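Local coordinates for putative glycosyl hydrolase (Bacteroides thetaiotaomicron VPI-5482, PDB 3K11), which is probably a carbohydrate-active hydrolase of the family 88 type, with its substrate not established, at residues A[379-382]-A[386-389]; A[312-317]-A[322-327]; A[356-361]-A[401-406]; A[239-244]-A[297-302]. All coordinates share one frame; numbering follows the deposited sequence. Where two conformers were deposited one is given.

In the fold
Along the chain contact 4 comes first, then contact 2, then contact 3, whose loop between helices 347-362 and 400-416 encloses contact 1. Contact 2, the hairpin leading into helix 326-342, is the junction: its centre lies about 13 Å from those of contacts 1 and 3, and it touches both, through Gln315 NE2 on Tyr387 O (2.9 Å) and Phe312 CZ on Ala360 O (3.2 Å). Contact 4 stands apart, its nearest atoms about 5 Å from contact 2. A helix pair (contact 3), a strand-on-helix contact (contact 4), a hairpin (contact 2) and a loop held to a short helix (contact 1) thus meet within one mainly helical domain, consistent with the (alpha/alpha)6 barrel of family 88.

Contact 1: A[379-382]-A[386-389]; sequences GMAF and FYYY
Ala381 and the two aromatic residues Phe386 and Tyr387 make the dense half of this contact. The Ala381 methyl lies against both rings from one side, its CB 3.2 Å from Phe386 CD2 and 3.7 Å from Tyr387 CE2. Phe386 reaches back to it because its CG lies opposite the backbone N (chi1 171°), and its CD2 also sits over the centre of the Tyr387 ring. At the Phe386 ring edge, CE2 comes within 3.3 Å of Gly379 O, a buried carbonyl for which the model holds no hydrogen-bonding partner. The other half is looser and hydrated. Ala381 N donates to Tyr387 OH over 3.2 Å, nearly straight at 169°, while one water joins that hydroxyl (3.0 Å from Tyr387 OH) to the Ala381 carbonyl (2.7 Å from Ala381 O). The hydroxyl's strongest partner is His250 ND1, by a hydrogen bond, and Ala425 of a second subunit packs on Ala381. A phenylalanine in place of Tyr387 would probably leave Ala381 N, the water and His250 ND1 without their shared partner. The chemistry implies that the phenol oxygen ties this loop to helix 384-388, with the Ala381 methyl packed on both rings beside it.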
loop_
_atom_site.group_PDB
_atom_site.type_symbol
_atom_site.label_atom_id
_atom_site.label_comp_id
_atom_site.label_asym_id
_atom_site.label_seq_id
_atom_site.Cartn_x
_atom_site.Cartn_y
_atom_site.Cartn_z
ATOM N N GLY A 379 -20.019 -4.861 -13.413
ATOM C CA GLY A 379 -20.841 -5.458 -12.378
ATOM C C GLY A 379 -20.018 -5.777 -11.127
ATOM O O GLY A 379 -18.974 -5.164 -10.876
HETATM N N MSE A 380 -20.473 -6.768 -10.371
HETATM C CA MSE A 380 -19.907 -7.085 -9.050
HETATM C C MSE A 380 -19.120 -8.364 -9.063
HETATM O O MSE A 380 -19.582 -9.382 -9.572
HETATM C CB MSE A 380 -21.048 -7.230 -8.040
HETATM C CG MSE A 380 -20.571 -7.432 -6.581
HETATM SE SE MSE A 380 -22.025 -7.603 -5.372
HETATM C CE MSE A 380 -22.752 -5.761 -5.704
ATOM N N ALA A 381 -17.937 -8.340 -8.483
ATOM C CA ALA A 381 -17.126 -9.537 -8.367
ATOM C C ALA A 381 -16.667 -9.702 -6.901
ATOM O O ALA A 381 -16.676 -8.728 -6.096
ATOM C CB ALA A 381 -15.873 -9.449 -9.294
ATOM N N PHE A 382 -16.186 -10.905 -6.607
ATOM C CA PHE A 382 -15.518 -11.185 -5.364
ATOM C C PHE A 382 -14.078 -11.676 -5.569
ATOM O O PHE A 382 -13.533 -12.449 -4.796
ATOM C CB PHE A 382 -16.367 -12.132 -4.511
ATOM C CG PHE A 382 -17.591 -11.467 -4.022
ATOM C CD1 PHE A 382 -17.493 -10.453 -3.084
ATOM C CD2 PHE A 382 -18.810 -11.751 -4.555
ATOM C CE1 PHE A 382 -18.602 -9.751 -2.683
ATOM C CE2 PHE A 382 -19.896 -11.068 -4.150
ATOM C CZ PHE A 382 -19.801 -10.092 -3.207
ATOM N N PHE A 386 -11.100 -9.462 -11.869
ATOM C CA PHE A 386 -12.231 -8.862 -12.562
ATOM C C PHE A 386 -12.088 -7.338 -12.590
ATOM O O PHE A 386 -12.156 -6.702 -13.652
ATOM C CB PHE A 386 -13.527 -9.287 -11.872
ATOM C CG PHE A 386 -14.756 -8.558 -12.365
ATOM C CD1 PHE A 386 -15.405 -8.978 -13.501
ATOM C CD2 PHE A 386 -15.228 -7.440 -11.710
ATOM C CE1 PHE A 386 -16.509 -8.331 -13.946
ATOM C CE2 PHE A 386 -16.388 -6.821 -12.147
ATOM C CZ PHE A 386 -16.986 -7.258 -13.282
ATOM N N TYR A 387 -11.817 -6.754 -11.432
ATOM C CA TYR A 387 -11.756 -5.281 -11.357
ATOM C C TYR A 387 -10.519 -4.729 -12.054
ATOM O O TYR A 387 -10.565 -3.703 -12.725
ATOM C CB TYR A 387 -11.829 -4.805 -9.916
ATOM C CG TYR A 387 -13.201 -4.971 -9.285
ATOM C CD1 TYR A 387 -14.233 -4.087 -9.579
ATOM C CD2 TYR A 387 -13.484 -6.030 -8.423
ATOM C CE1 TYR A 387 -15.498 -4.253 -9.044
ATOM C CE2 TYR A 387 -14.749 -6.191 -7.868
ATOM C CZ TYR A 387 -15.759 -5.294 -8.170
ATOM O OH TYR A 387 -17.017 -5.430 -7.623
ATOM N N TYR A 388 -9.398 -5.379 -11.833
ATOM C CA TYR A 388 -8.135 -4.885 -12.415
ATOM C C TYR A 388 -8.163 -4.859 -13.935
ATOM O O TYR A 388 -7.535 -3.986 -14.535
ATOM C CB TYR A 388 -6.954 -5.744 -11.972
ATOM C CG TYR A 388 -6.278 -5.414 -10.675
ATOM C CD1 TYR A 388 -6.892 -5.688 -9.457
ATOM C CD2 TYR A 388 -4.945 -4.981 -10.649
ATOM C CE1 TYR A 388 -6.247 -5.455 -8.263
ATOM C CE2 TYR A 388 -4.287 -4.752 -9.450
ATOM C CZ TYR A 388 -4.924 -4.998 -8.263
ATOM O OH TYR A 388 -4.258 -4.824 -7.082
ATOM N N TYR A 389 -8.946 -5.746 -14.546
ATOM C CA TYR A 389 -8.914 -5.944 -15.993
ATOM C C TYR A 389 -10.144 -5.431 -16.716
ATOM O O TYR A 389 -10.260 -5.633 -17.917
ATOM C CB TYR A 389 -8.680 -7.435 -16.347
ATOM C CG TYR A 389 -7.257 -7.836 -16.210
ATOM C CD1 TYR A 389 -6.378 -7.699 -17.292
ATOM C CD2 TYR A 389 -6.757 -8.324 -15.000
ATOM C CE1 TYR A 389 -5.044 -7.996 -17.163
ATOM C CE2 TYR A 389 -5.405 -8.614 -14.847
ATOM C CZ TYR A 389 -4.556 -8.470 -15.949
ATOM O OH TYR A 389 -3.227 -8.829 -15.870
HETATM O O HOH W 1 -17.456 -6.415 -4.843
#

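Contact 2: A[312-317]-A[322-327]; sequences FWHQLL and SYLETS
His314 and Leu324 face each other as a non-hydrogen-bonded pair, CA atoms 4.4 Å apart, in a short antiparallel beta hairpin of weakly bonded strands, 313-314 and 324-325. On one flank His314 ND1 donates to Ser322 O at 2.7 Å and 173°, the acceptor lying in the imidazole plane, which fixes the rotation of the ring. Leu324 CD2 rests over a face of that same ring, 3.5 Å from its centroid. Phe312 CB packs on Leu324 CB, the two side chains crossing at about a right angle. On another flank the Gln315 side chain runs alongside Tyr323: CB stands over the middle of the phenol ring, and the amide stacks on it with the planes 20° apart. A bend at chi2 (76°) folds the amide back. Backbone bonds set the register, Gln315 N to Tyr323 O at 2.8 Å and Glu325 N to Trp313 O at 3.0 Å. Leu316 N adds a bond to Ser322 OG (3.1 Å), a hydroxyl also tied to Cys319 O.

A second shell holds these groups in place. Gln315 NE2 is bonded to Tyr387 O on helix 384-388, and one water bridges Gln315 OE1 to Glu325 OE1. Trp313 NE1 is anchored on Val303 O, while Thr326 OG1, near the Phe312 ring, pairs with Glu372 O. Glu325 occupies the N-cap of helix 326-342, and its carboxylate meets Ala328 N and Cys375 N; Glu325 OE2 also takes Ser327 N at 3.0 Å from above the carboxylate plane and Ser327 OG at 2.6 Å through its syn lone pair.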
loop_
_atom_site.group_PDB
_atom_site.type_symbol
_atom_site.label_atom_id
_atom_site.label_comp_id
_atom_site.label_asym_id
_atom_site.label_seq_id
_atom_site.Cartn_x
_atom_site.Cartn_y
_atom_site.Cartn_z
ATOM N N PHE A 312 -4.969 11.246 -10.935
ATOM C CA PHE A 312 -6.037 10.266 -11.063
ATOM C C PHE A 312 -6.107 9.420 -9.793
ATOM O O PHE A 312 -5.130 9.305 -9.033
ATOM C CB PHE A 312 -5.733 9.302 -12.211
ATOM C CG PHE A 312 -5.727 9.929 -13.566
ATOM C CD1 PHE A 312 -6.917 10.111 -14.266
ATOM C CD2 PHE A 312 -4.529 10.328 -14.160
ATOM C CE1 PHE A 312 -6.906 10.687 -15.534
ATOM C CE2 PHE A 312 -4.508 10.875 -15.430
ATOM C CZ PHE A 312 -5.705 11.106 -16.097
ATOM N N TRP A 313 -7.240 8.753 -9.635
ATOM C CA TRP A 313 -7.392 7.687 -8.673
ATOM C C TRP A 313 -7.383 6.321 -9.379
ATOM O O TRP A 313 -7.616 6.206 -10.589
ATOM C CB TRP A 313 -8.662 7.889 -7.859
ATOM C CG TRP A 313 -8.589 8.954 -6.824
ATOM C CD1 TRP A 313 -8.368 8.756 -5.476
ATOM C CD2 TRP A 313 -8.726 10.368 -6.997
ATOM N NE1 TRP A 313 -8.371 9.961 -4.813
ATOM C CE2 TRP A 313 -8.590 10.959 -5.717
ATOM C CE3 TRP A 313 -8.942 11.207 -8.097
ATOM C CZ2 TRP A 313 -8.681 12.324 -5.513
ATOM C CZ3 TRP A 313 -9.086 12.586 -7.879
ATOM C CH2 TRP A 313 -8.943 13.123 -6.601
ATOM N N HIS A 314 -7.019 5.299 -8.598
ATOM C CA HIS A 314 -6.898 3.931 -9.059
ATOM C C HIS A 314 -8.261 3.200 -9.083
ATOM O O HIS A 314 -9.097 3.365 -8.164
ATOM C CB HIS A 314 -5.938 3.166 -8.167
ATOM C CG HIS A 314 -4.527 3.646 -8.217
ATOM N ND1 HIS A 314 -3.611 3.177 -9.143
ATOM C CD2 HIS A 314 -3.862 4.544 -7.443
ATOM C CE1 HIS A 314 -2.444 3.773 -8.928
ATOM N NE2 HIS A 314 -2.567 4.614 -7.915
ATOM N N GLN A 315 -8.415 2.330 -10.092
ATOM C CA GLN A 315 -9.627 1.501 -10.351
ATOM C C GLN A 315 -10.126 0.809 -9.084
ATOM O O GLN A 315 -11.314 0.796 -8.802
ATOM C CB GLN A 315 -9.285 0.480 -11.426
ATOM C CG GLN A 315 -10.239 -0.642 -11.654
ATOM C CD GLN A 315 -11.461 -0.282 -12.384
ATOM O OE1 GLN A 315 -11.858 0.891 -12.453
ATOM N NE2 GLN A 315 -12.116 -1.301 -12.939
ATOM N N LEU A 316 -9.198 0.196 -8.341
ATOM C CA LEU A 316 -9.461 -0.199 -6.934
ATOM C C LEU A 316 -8.665 0.820 -6.130
ATOM O O LEU A 316 -7.433 0.887 -6.231
ATOM C CB LEU A 316 -9.009 -1.617 -6.614
ATOM C CG LEU A 316 -9.898 -2.724 -7.250
ATOM C CD1 LEU A 316 -9.410 -4.151 -6.864
ATOM C CD2 LEU A 316 -11.401 -2.531 -6.929
ATOM N N LEU A 317 -9.361 1.611 -5.319
ATOM C CA LEU A 317 -8.777 2.841 -4.773
ATOM C C LEU A 317 -7.556 2.615 -3.939
ATOM O O LEU A 317 -6.580 3.425 -3.978
ATOM C CB LEU A 317 -9.793 3.593 -3.966
ATOM C CG LEU A 317 -10.922 4.302 -4.716
ATOM C CD1 LEU A 317 -12.028 4.713 -3.714
ATOM C CD2 LEU A 317 -10.402 5.524 -5.529
ATOM N N SER A 322 -3.352 -0.957 -9.572
ATOM C CA SER A 322 -4.486 -1.057 -10.476
ATOM C C SER A 322 -4.518 0.217 -11.351
ATOM O O SER A 322 -3.975 1.251 -10.989
ATOM C CB SER A 322 -5.821 -1.241 -9.761
ATOM O OG SER A 322 -6.180 -0.158 -8.927
ATOM N N TYR A 323 -5.145 0.124 -12.507
ATOM C CA TYR A 323 -5.037 1.251 -13.442
ATOM C C TYR A 323 -5.687 2.525 -12.979
ATOM O O TYR A 323 -6.647 2.493 -12.217
ATOM C CB TYR A 323 -5.538 0.855 -14.829
ATOM C CG TYR A 323 -6.985 0.593 -15.060
ATOM C CD1 TYR A 323 -7.862 1.640 -15.298
ATOM C CD2 TYR A 323 -7.476 -0.698 -15.194
ATOM C CE1 TYR A 323 -9.165 1.409 -15.607
ATOM C CE2 TYR A 323 -8.818 -0.931 -15.476
ATOM C CZ TYR A 323 -9.653 0.123 -15.702
ATOM O OH TYR A 323 -10.971 -0.089 -16.064
ATOM N N LEU A 324 -5.184 3.656 -13.499
ATOM C CA LEU A 324 -5.740 4.965 -13.214
ATOM C C LEU A 324 -6.978 5.156 -14.084
ATOM O O LEU A 324 -6.899 5.065 -15.309
ATOM C CB LEU A 324 -4.713 6.047 -13.510
ATOM C CG LEU A 324 -3.427 5.977 -12.654
ATOM C CD1 LEU A 324 -2.375 7.058 -13.056
ATOM C CD2 LEU A 324 -3.784 6.054 -11.140
ATOM N N GLU A 325 -8.086 5.509 -13.472
ATOM C CA GLU A 325 -9.394 5.568 -14.175
ATOM C C GLU A 325 -10.013 6.949 -14.173
ATOM O O GLU A 325 -10.091 7.634 -13.148
ATOM C CB GLU A 325 -10.300 4.519 -13.534
ATOM C CG GLU A 325 -11.482 4.067 -14.398
ATOM C CD GLU A 325 -12.666 5.020 -14.311
ATOM O OE1 GLU A 325 -12.941 5.458 -13.157
ATOM O OE2 GLU A 325 -13.347 5.280 -15.347
ATOM N N THR A 326 -10.470 7.342 -15.342
ATOM C CA THR A 326 -10.859 8.719 -15.587
ATOM C C THR A 326 -12.209 9.099 -15.012
ATOM O O THR A 326 -12.351 10.197 -14.455
ATOM C CB THR A 326 -10.860 8.973 -17.101
ATOM O OG1 THR A 326 -9.543 8.725 -17.629
ATOM C CG2 THR A 326 -11.315 10.442 -17.431
ATOM N N SER A 327 -13.233 8.247 -15.200
ATOM C CA SER A 327 -14.575 8.668 -14.786
ATOM C C SER A 327 -14.659 8.900 -13.268
ATOM O O SER A 327 -15.193 9.902 -12.817
ATOM C CB SER A 327 -15.671 7.716 -15.248
ATOM O OG SER A 327 -15.558 6.413 -14.703
HETATM O O HOH W 2 -13.402 3.204 -11.594
#

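Contact 3: A[356-361]-A[401-406]; sequences LGWHAV and GPVLWA
Val403 is the bump that enters the hollow between Trp358 and Val361, two residues on the same side of helix 347-362. Its two methyls divide the work: Val403 CG1 lies 4.1 Å from Trp358 CH2, and Val403 CG2 meets Val361 CG1 at 3.7 Å. The two valines slide past each other in opposite senses, each offering one branch. Trp358 supplies the opposing projection. Its trans first torsion (chi1 -179°) stretches the indole across the gap, where it presents the rim of its six-membered ring, not a face, to the partner helix. There Trp358 CZ3 comes to 3.4 Å from Val403 O and 4.0 Å from Ala406 CB, both near the indole plane, the small alanine methyl accepting the ring edge. Between the short helical segments the axes stay 11.2 Å apart and cross at -134°, a wide separation that the long indole spans. This is helix-to-helix packing inside the mainly helical domain, consistent with the (alpha/alpha)6 barrel known for this family. Helix 326-342 fills in beside the valines, Thr329 against Val361 and Ala330 against Val403. Around the indole, helix 29-45 contributes Val32 and Ile36, with Leu27 from the preceding loop. At the start of the segment on helix 347-362, Leu356 packs on Ala385 of a third subunit.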
loop_
_atom_site.group_PDB
_atom_site.type_symbol
_atom_site.label_atom_id
_atom_site.label_comp_id
_atom_site.label_asym_id
_atom_site.label_seq_id
_atom_site.Cartn_x
_atom_site.Cartn_y
_atom_site.Cartn_z
ATOM N N LEU A 356 -5.532 19.478 -9.236
ATOM C CA LEU A 356 -4.663 18.456 -9.819
ATOM C C LEU A 356 -5.523 17.419 -10.509
ATOM O O LEU A 356 -5.205 16.928 -11.614
ATOM C CB LEU A 356 -3.823 17.781 -8.740
ATOM C CG LEU A 356 -2.987 16.597 -9.213
ATOM C CD1 LEU A 356 -1.984 17.003 -10.330
ATOM C CD2 LEU A 356 -2.291 15.870 -8.059
ATOM N N GLY A 357 -6.602 17.012 -9.849
ATOM C CA GLY A 357 -7.515 16.060 -10.488
ATOM C C GLY A 357 -8.081 16.562 -11.797
ATOM O O GLY A 357 -8.251 15.770 -12.736
ATOM N N TRP A 358 -8.407 17.862 -11.872
ATOM C CA TRP A 358 -8.859 18.465 -13.117
ATOM C C TRP A 358 -7.759 18.430 -14.194
ATOM O O TRP A 358 -8.032 18.092 -15.337
ATOM C CB TRP A 358 -9.428 19.906 -12.946
ATOM C CG TRP A 358 -9.885 20.384 -14.323
ATOM C CD1 TRP A 358 -9.186 21.157 -15.153
ATOM C CD2 TRP A 358 -10.998 19.895 -15.074
ATOM N NE1 TRP A 358 -9.828 21.289 -16.344
ATOM C CE2 TRP A 358 -10.928 20.489 -16.345
ATOM C CE3 TRP A 358 -12.033 19.002 -14.803
ATOM C CZ2 TRP A 358 -11.899 20.296 -17.325
ATOM C CZ3 TRP A 358 -12.983 18.769 -15.788
ATOM C CH2 TRP A 358 -12.895 19.390 -17.045
ATOM N N HIS A 359 -6.527 18.777 -13.839
ATOM C CA HIS A 359 -5.425 18.683 -14.805
ATOM C C HIS A 359 -5.342 17.273 -15.384
ATOM O O HIS A 359 -5.159 17.089 -16.603
ATOM C CB HIS A 359 -4.088 19.038 -14.157
ATOM C CG HIS A 359 -3.845 20.509 -14.013
ATOM N ND1 HIS A 359 -3.826 21.376 -15.088
ATOM C CD2 HIS A 359 -3.597 21.264 -12.917
ATOM C CE1 HIS A 359 -3.578 22.602 -14.651
ATOM N NE2 HIS A 359 -3.413 22.558 -13.340
ATOM N N ALA A 360 -5.511 16.283 -14.507
ATOM C CA ALA A 360 -5.446 14.874 -14.877
ATOM C C ALA A 360 -6.562 14.567 -15.900
ATOM O O ALA A 360 -6.326 14.088 -16.997
ATOM C CB ALA A 360 -5.612 13.988 -13.643
ATOM N N VAL A 361 -7.774 14.911 -15.536
ATOM C CA VAL A 361 -8.928 14.653 -16.379
ATOM C C VAL A 361 -8.867 15.402 -17.735
ATOM O O VAL A 361 -9.177 14.830 -18.804
ATOM C CB VAL A 361 -10.225 15.039 -15.577
ATOM C CG1 VAL A 361 -11.404 15.143 -16.424
ATOM C CG2 VAL A 361 -10.435 13.993 -14.443
ATOM N N GLY A 401 -20.604 12.823 -18.424
ATOM C CA GLY A 401 -21.317 13.594 -17.398
ATOM C C GLY A 401 -20.360 14.119 -16.361
ATOM O O GLY A 401 -20.315 15.308 -16.060
ATOM N N PRO A 402 -19.600 13.216 -15.780
ATOM C CA PRO A 402 -18.653 13.626 -14.759
ATOM C C PRO A 402 -17.615 14.654 -15.170
ATOM O O PRO A 402 -17.353 15.559 -14.425
ATOM C CB PRO A 402 -18.043 12.320 -14.323
ATOM C CG PRO A 402 -19.101 11.297 -14.535
ATOM C CD PRO A 402 -19.760 11.757 -15.843
ATOM N N VAL A 403 -17.063 14.551 -16.375
ATOM C CA VAL A 403 -16.102 15.534 -16.835
ATOM C C VAL A 403 -16.784 16.873 -16.967
ATOM O O VAL A 403 -16.217 17.907 -16.600
ATOM C CB VAL A 403 -15.441 15.058 -18.159
ATOM C CG1 VAL A 403 -14.685 16.204 -18.844
ATOM C CG2 VAL A 403 -14.509 13.843 -17.849
ATOM N N LEU A 404 -17.976 16.881 -17.556
ATOM C CA LEU A 404 -18.704 18.145 -17.721
ATOM C C LEU A 404 -19.033 18.791 -16.383
ATOM O O LEU A 404 -18.890 20.002 -16.199
ATOM C CB LEU A 404 -20.009 17.923 -18.515
ATOM C CG LEU A 404 -19.853 17.584 -20.021
ATOM C CD1 LEU A 404 -21.174 16.993 -20.617
ATOM C CD2 LEU A 404 -19.426 18.851 -20.818
ATOM N N TRP A 405 -19.489 17.968 -15.459
ATOM C CA TRP A 405 -19.922 18.441 -14.135
ATOM C C TRP A 405 -18.715 18.934 -13.351
ATOM O O TRP A 405 -18.752 20.003 -12.759
ATOM C CB TRP A 405 -20.614 17.302 -13.384
ATOM C CG TRP A 405 -21.738 17.712 -12.468
ATOM C CD1 TRP A 405 -22.001 18.946 -11.973
ATOM C CD2 TRP A 405 -22.724 16.844 -11.920
ATOM N NE1 TRP A 405 -23.092 18.907 -11.160
ATOM C CE2 TRP A 405 -23.550 17.623 -11.093
ATOM C CE3 TRP A 405 -23.006 15.487 -12.066
ATOM C CZ2 TRP A 405 -24.604 17.080 -10.387
ATOM C CZ3 TRP A 405 -24.059 14.953 -11.383
ATOM C CH2 TRP A 405 -24.829 15.735 -10.530
ATOM N N ALA A 406 -17.628 18.171 -13.384
ATOM C CA ALA A 406 -16.382 18.614 -12.738
ATOM C C ALA A 406 -15.854 19.958 -13.271
ATOM O O ALA A 406 -15.432 20.851 -12.517
ATOM C CB ALA A 406 -15.337 17.489 -12.843
#

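Contact 4: A[239-244]-A[297-302]; sequences RMFIPE and RAHVRG
Ala298 O takes the N-H of Gly302 over 3.1 Å, the shorter of the two helical backbone bonds within 297-302, and the same alanine turns its methyl to Phe241. That methyl is one of two places where the ring lands: Phe241 CZ is 3.7 Å from Ala298 CB and CE2 is 4.0 Å from it. The second is one residue on, where Phe241 CE1 lies 4.0 Å from His299 CB and Phe241 CZ 4.0 Å from His299 N. The far end of the phenyl ring therefore straddles two consecutive residues of one helical turn; the side-chain contacts are carbon on carbon, with the backbone His299 N also close to the ring. An extended first torsion (chi1 -166°) carries the Phe241 ring over to a helix whose backbone is still distant, the CA atoms of Phe241 and His299 being 8.4 Å apart. The His299 imidazole, crossed obliquely by Phe241, is hydrogen-bonded through NE2 to Asn268 OD1 on helix 265-281. Tyr248 and Tyr295 add edge-to-face contacts to the Phe241 ring, and Tyr248 does the same for His299. An alanine at Phe241 would probably open a gap beside Ala298 CB and His299 CB and leave Tyr248 and Tyr295 without the ring they meet. Phe241 begins strand 241-242, right after helix 222-240, at the outer edge of the small antiparallel sheet with 247-253 and 198-200; helix 289-304 thus packs through Ala298 and His299 against that edge, with helix 265-281 touching His299.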
loop_
_atom_site.group_PDB
_atom_site.type_symbol
_atom_site.label_atom_id
_atom_site.label_comp_id
_atom_site.label_asym_id
_atom_site.label_seq_id
_atom_site.Cartn_x
_atom_site.Cartn_y
_atom_site.Cartn_z
ATOM N N ARG A 239 -23.796 -0.662 6.288
ATOM C CA ARG A 239 -23.270 -1.930 5.778
ATOM C C ARG A 239 -22.050 -1.812 4.859
ATOM O O ARG A 239 -21.187 -2.666 4.893
ATOM C CB ARG A 239 -24.356 -2.623 4.993
ATOM C CG ARG A 239 -25.540 -2.976 5.883
ATOM C CD ARG A 239 -26.612 -3.469 5.030
ATOM N NE ARG A 239 -27.764 -4.064 5.711
ATOM C CZ ARG A 239 -28.987 -3.526 5.780
ATOM N NH1 ARG A 239 -29.249 -2.282 5.371
ATOM N NH2 ARG A 239 -29.952 -4.250 6.319
HETATM N N MSE A 240 -22.008 -0.761 4.058
HETATM C CA MSE A 240 -21.044 -0.668 2.963
HETATM C C MSE A 240 -19.825 0.209 3.264
HETATM O O MSE A 240 -18.752 -0.004 2.645
HETATM C CB MSE A 240 -21.810 -0.286 1.669
HETATM C CG MSE A 240 -22.919 -1.303 1.310
HETATM SE SE MSE A 240 -23.505 -1.017 -0.445
HETATM C CE MSE A 240 -22.112 -2.189 -1.230
ATOM N N PHE A 241 -19.936 1.132 4.230
ATOM C CA PHE A 241 -18.790 2.028 4.572
ATOM C C PHE A 241 -17.798 1.216 5.365
ATOM O O PHE A 241 -18.215 0.380 6.155
ATOM C CB PHE A 241 -19.222 3.265 5.345
ATOM C CG PHE A 241 -18.153 4.344 5.409
ATOM C CD1 PHE A 241 -17.711 4.980 4.254
ATOM C CD2 PHE A 241 -17.646 4.759 6.605
ATOM C CE1 PHE A 241 -16.755 5.964 4.315
ATOM C CE2 PHE A 241 -16.652 5.745 6.643
ATOM C CZ PHE A 241 -16.229 6.327 5.527
ATOM N N ILE A 242 -16.507 1.504 5.190
ATOM C CA ILE A 242 -15.413 0.803 5.870
ATOM C C ILE A 242 -14.654 1.901 6.649
ATOM O O ILE A 242 -13.751 2.552 6.112
ATOM C CB ILE A 242 -14.443 0.131 4.912
ATOM C CG1 ILE A 242 -15.156 -0.842 3.961
ATOM C CG2 ILE A 242 -13.436 -0.741 5.714
ATOM C CD1 ILE A 242 -14.387 -1.217 2.740
ATOM N N PRO A 243 -15.060 2.158 7.891
ATOM C CA PRO A 243 -14.460 3.270 8.656
ATOM C C PRO A 243 -12.959 3.247 8.790
ATOM O O PRO A 243 -12.336 4.313 8.774
ATOM C CB PRO A 243 -15.145 3.179 10.037
ATOM C CG PRO A 243 -16.224 2.242 9.915
ATOM C CD PRO A 243 -16.170 1.526 8.622
ATOM N N GLU A 244 -12.380 2.051 8.822
ATOM C CA GLU A 244 -10.926 1.904 8.933
ATOM C C GLU A 244 -10.200 2.442 7.703
ATOM O O GLU A 244 -9.037 2.809 7.803
ATOM C CB GLU A 244 -10.546 0.421 9.124
ATOM C CG GLU A 244 -11.181 -0.271 10.374
ATOM C CD GLU A 244 -12.728 -0.638 10.286
ATOM O OE1 GLU A 244 -13.356 -0.554 9.209
ATOM O OE2 GLU A 244 -13.326 -1.014 11.340
ATOM N N ARG A 297 -17.821 13.620 5.113
ATOM C CA ARG A 297 -16.488 14.038 5.497
ATOM C C ARG A 297 -15.476 12.900 5.686
ATOM O O ARG A 297 -14.304 13.046 5.304
ATOM C CB ARG A 297 -16.563 14.937 6.711
ATOM C CG ARG A 297 -17.083 16.324 6.371
ATOM C CD ARG A 297 -17.142 17.146 7.606
ATOM N NE ARG A 297 -17.532 18.501 7.199
ATOM C CZ ARG A 297 -18.305 19.316 7.906
ATOM N NH1 ARG A 297 -18.758 18.958 9.117
ATOM N NH2 ARG A 297 -18.643 20.501 7.395
ATOM N N ALA A 298 -15.890 11.777 6.273
ATOM C CA ALA A 298 -15.015 10.625 6.444
ATOM C C ALA A 298 -14.632 10.034 5.085
ATOM O O ALA A 298 -13.491 9.630 4.881
ATOM C CB ALA A 298 -15.663 9.543 7.317
ATOM N N HIS A 299 -15.575 10.008 4.146
ATOM C CA HIS A 299 -15.307 9.489 2.806
ATOM C C HIS A 299 -14.353 10.398 2.031
ATOM O O HIS A 299 -13.427 9.944 1.358
ATOM C CB HIS A 299 -16.625 9.321 2.055
ATOM C CG HIS A 299 -16.527 8.460 0.837
ATOM N ND1 HIS A 299 -17.436 8.545 -0.196
ATOM C CD2 HIS A 299 -15.626 7.507 0.479
ATOM C CE1 HIS A 299 -17.119 7.653 -1.125
ATOM N NE2 HIS A 299 -16.028 7.007 -0.744
ATOM N N VAL A 300 -14.534 11.695 2.198
ATOM C CA VAL A 300 -13.621 12.664 1.586
ATOM C C VAL A 300 -12.174 12.386 2.034
ATOM O O VAL A 300 -11.233 12.340 1.200
ATOM C CB VAL A 300 -14.010 14.106 1.887
ATOM C CG1 VAL A 300 -12.837 15.083 1.602
ATOM C CG2 VAL A 300 -15.230 14.528 1.107
ATOM N N ARG A 301 -11.982 12.214 3.338
ATOM C CA ARG A 301 -10.653 11.971 3.860
ATOM C C ARG A 301 -10.032 10.668 3.336
ATOM O O ARG A 301 -8.829 10.623 3.073
ATOM C CB ARG A 301 -10.660 12.002 5.394
ATOM C CG ARG A 301 -10.845 13.398 5.970
ATOM C CD ARG A 301 -10.590 13.413 7.474
ATOM N NE ARG A 301 -11.667 12.789 8.224
ATOM C CZ ARG A 301 -12.772 13.420 8.640
ATOM N NH1 ARG A 301 -13.011 14.711 8.373
ATOM N NH2 ARG A 301 -13.690 12.736 9.293
ATOM N N GLY A 302 -10.830 9.614 3.219
ATOM C CA GLY A 302 -10.328 8.311 2.734
ATOM C C GLY A 302 -10.001 8.322 1.272
ATOM O O GLY A 302 -8.993 7.784 0.867
#